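Local atomic coordinates of alpha,alpha-trehalose-phosphate synthase (UDP-forming) (Burkholderia xenovorans, PDB entry 5V0T), a protein that belongs to glycosyltransferase family 20, has the two-domain GT-B fold, and binds 6-O-phosphono-alpha-D-glucopyranose and uridine-5'-diphosphate in this structure. Residues I136-Y141 / N157-F162. Numbering follows the deposited sequence.
With G6P (6-O-phosphono-alpha-D-glucopyranose), chain J.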
# COMPACT_ATOMS: atom_id res chain seq x y z
N ILE A 136 16.81 -10.47 -9.82
CA ILE A 136 16.67 -9.23 -9.05
C ILE A 136 15.27 -8.67 -9.26
O ILE A 136 14.84 -8.43 -10.40
CB ILE A 136 17.74 -8.20 -9.46
CG1 ILE A 136 19.14 -8.77 -9.26
CG2 ILE A 136 17.55 -6.91 -8.68
CD1 ILE A 136 20.24 -7.91 -9.86
N TRP A 137 14.57 -8.43 -8.15
CA TRP A 137 13.21 -7.90 -8.19
C TRP A 137 13.15 -6.63 -7.34
O TRP A 137 13.21 -6.70 -6.11
CB TRP A 137 12.20 -8.95 -7.69
CG TRP A 137 10.75 -8.55 -7.89
CD1 TRP A 137 10.28 -7.40 -8.48
CD2 TRP A 137 9.59 -9.30 -7.52
NE1 TRP A 137 8.91 -7.39 -8.48
CE2 TRP A 137 8.46 -8.54 -7.89
CE3 TRP A 137 9.40 -10.54 -6.89
CZ2 TRP A 137 7.16 -8.98 -7.68
CZ3 TRP A 137 8.10 -10.97 -6.66
CH2 TRP A 137 7.00 -10.20 -7.06
N VAL A 138 13.06 -5.49 -8.01
CA VAL A 138 13.04 -4.17 -7.38
C VAL A 138 11.60 -3.76 -7.13
O VAL A 138 10.73 -3.93 -8.00
CB VAL A 138 13.75 -3.15 -8.28
CG1 VAL A 138 13.79 -1.81 -7.63
CG2 VAL A 138 15.16 -3.65 -8.60
N HIS A 139 11.33 -3.17 -5.95
CA HIS A 139 9.98 -2.78 -5.54
C HIS A 139 9.87 -1.28 -5.27
O HIS A 139 10.57 -0.75 -4.39
CB HIS A 139 9.55 -3.57 -4.29
CG HIS A 139 9.30 -5.02 -4.58
ND1 HIS A 139 8.04 -5.55 -4.70
CD2 HIS A 139 10.16 -6.03 -4.84
CE1 HIS A 139 8.12 -6.83 -4.99
NE2 HIS A 139 9.40 -7.15 -5.09
N ASP A 140 8.99 -0.62 -6.03
CA ASP A 140 8.30 0.63 -5.71
C ASP A 140 9.02 1.90 -6.14
O ASP A 140 10.16 1.87 -6.63
CB ASP A 140 7.93 0.73 -4.22
CG ASP A 140 6.48 1.17 -4.03
OD1 ASP A 140 5.80 1.33 -5.06
OD2 ASP A 140 6.02 1.34 -2.87
N TYR A 141 8.34 3.04 -5.96
CA TYR A 141 8.65 4.27 -6.67
C TYR A 141 10.01 4.88 -6.30
O TYR A 141 10.54 5.66 -7.09
CB TYR A 141 7.54 5.28 -6.41
CG TYR A 141 7.28 5.52 -4.94
CD1 TYR A 141 6.48 4.65 -4.18
CD2 TYR A 141 7.80 6.64 -4.31
CE1 TYR A 141 6.24 4.89 -2.84
CE2 TYR A 141 7.56 6.89 -2.98
CZ TYR A 141 6.78 6.01 -2.24
OH TYR A 141 6.54 6.30 -0.91
N ASN A 157 22.16 -9.77 -14.74
CA ASN A 157 21.06 -10.58 -14.24
C ASN A 157 19.72 -10.07 -14.77
O ASN A 157 19.57 -8.90 -15.15
CB ASN A 157 21.02 -10.54 -12.70
CG ASN A 157 22.34 -10.90 -12.07
OD1 ASN A 157 23.30 -10.12 -12.12
ND2 ASN A 157 22.40 -12.07 -11.42
N ARG A 158 18.72 -10.94 -14.76
CA ARG A 158 17.34 -10.51 -14.98
C ARG A 158 16.93 -9.52 -13.89
O ARG A 158 17.27 -9.70 -12.72
CB ARG A 158 16.38 -11.70 -14.98
CG ARG A 158 16.56 -12.70 -16.12
CD ARG A 158 16.36 -12.05 -17.48
NE ARG A 158 15.27 -12.65 -18.25
CZ ARG A 158 15.42 -13.67 -19.10
NH1 ARG A 158 16.61 -14.21 -19.29
NH2 ARG A 158 14.37 -14.15 -19.75
N ILE A 159 16.23 -8.45 -14.27
CA ILE A 159 15.81 -7.42 -13.32
C ILE A 159 14.34 -7.08 -13.58
O ILE A 159 14.00 -6.60 -14.66
CB ILE A 159 16.64 -6.13 -13.39
CG1 ILE A 159 18.14 -6.42 -13.47
CG2 ILE A 159 16.34 -5.21 -12.20
CD1 ILE A 159 18.94 -5.17 -13.91
N GLY A 160 13.49 -7.29 -12.58
CA GLY A 160 12.11 -6.90 -12.70
C GLY A 160 11.80 -5.76 -11.76
O GLY A 160 12.54 -5.52 -10.81
N PHE A 161 10.69 -5.06 -12.01
CA PHE A 161 10.21 -3.98 -11.17
C PHE A 161 8.73 -4.20 -10.89
O PHE A 161 7.97 -4.56 -11.79
CB PHE A 161 10.41 -2.62 -11.85
CG PHE A 161 9.97 -1.43 -11.04
CD1 PHE A 161 10.74 -0.96 -9.98
CD2 PHE A 161 8.81 -0.74 -11.36
CE1 PHE A 161 10.36 0.14 -9.26
CE2 PHE A 161 8.41 0.37 -10.63
CZ PHE A 161 9.19 0.81 -9.58
N PHE A 162 8.32 -3.96 -9.64
CA PHE A 162 6.90 -3.92 -9.30
C PHE A 162 6.61 -2.60 -8.61
O PHE A 162 7.27 -2.25 -7.63
CB PHE A 162 6.47 -5.10 -8.40
CG PHE A 162 4.97 -5.14 -8.15
CD1 PHE A 162 4.11 -5.67 -9.11
CD2 PHE A 162 4.44 -4.63 -6.98
CE1 PHE A 162 2.75 -5.70 -8.89
CE2 PHE A 162 3.07 -4.66 -6.75
CZ PHE A 162 2.22 -5.20 -7.71
C1 G6P J . 3.41 2.29 0.99
C2 G6P J . 4.52 2.28 -0.04
C3 G6P J . 5.74 1.53 0.50
C4 G6P J . 6.16 2.14 1.84
C5 G6P J . 4.97 2.14 2.80
C6 G6P J . 5.37 2.70 4.16
O1 G6P J . 3.03 0.93 1.21
O2 G6P J . 4.04 1.69 -1.26
O3 G6P J . 6.81 1.67 -0.46
O4 G6P J . 7.22 1.37 2.42
O5 G6P J . 3.87 2.87 2.22
O6 G6P J . 5.93 4.02 3.99
P G6P J . 7.42 4.32 4.53
O1P G6P J . 7.33 4.34 6.04
O2P G6P J . 7.78 5.63 3.89
O3P G6P J . 8.25 3.15 4.04
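Trp137 runs past Gly160, whose O lies at the indole edge, and reaches Phe162: with CG anti to the backbone N (chi1 -172°), the indole brings NE1 to 3.3 Å from Phe162 CB, which lies at the ring edge. His139 NE2 sits 3.1 Å above the indole plane, over its centre, while His139 ND1 is hydrogen-bonded to His164. Phe461 stacks on Trp137 from outside the two strands. On the opposite face of the sheet, Ile136 and Ile159 point the same way, CG2 to CG2 at 4.1 Å, and Val138 CG1 meets the edge of the Phe161 ring in plane, 3.9 Å from CD1. Helix 146-152, which connects the two parallel strands as a beta-alpha-beta unit of the N-terminal Rossmann-like domain of the GT-B fold, packs on this face against Val138 and Ile159. The parallel ladder runs through Ile136 N to Arg158 O, Gly160 N to Ile136 O, Val138 N to Gly160 O and Phe162 N to Val138 O, and ends with Asp140 N on Phe162 O (2.9 Å), more bent at 134°. Phe161 CG is also anti to its backbone N (chi1 -179°), which swings the ring toward 136-141, where its edge meets Asp140 O, 3.2 Å from CE1. Just past the strand end, Asp140 OD2 accepts hydrogen bonds from both O3 and O2 of G6P, each 2.6 Å, while its OD1 takes the backbone N-H of His164, so both carboxylate oxygens are engaged, which should restrict the group's rotation.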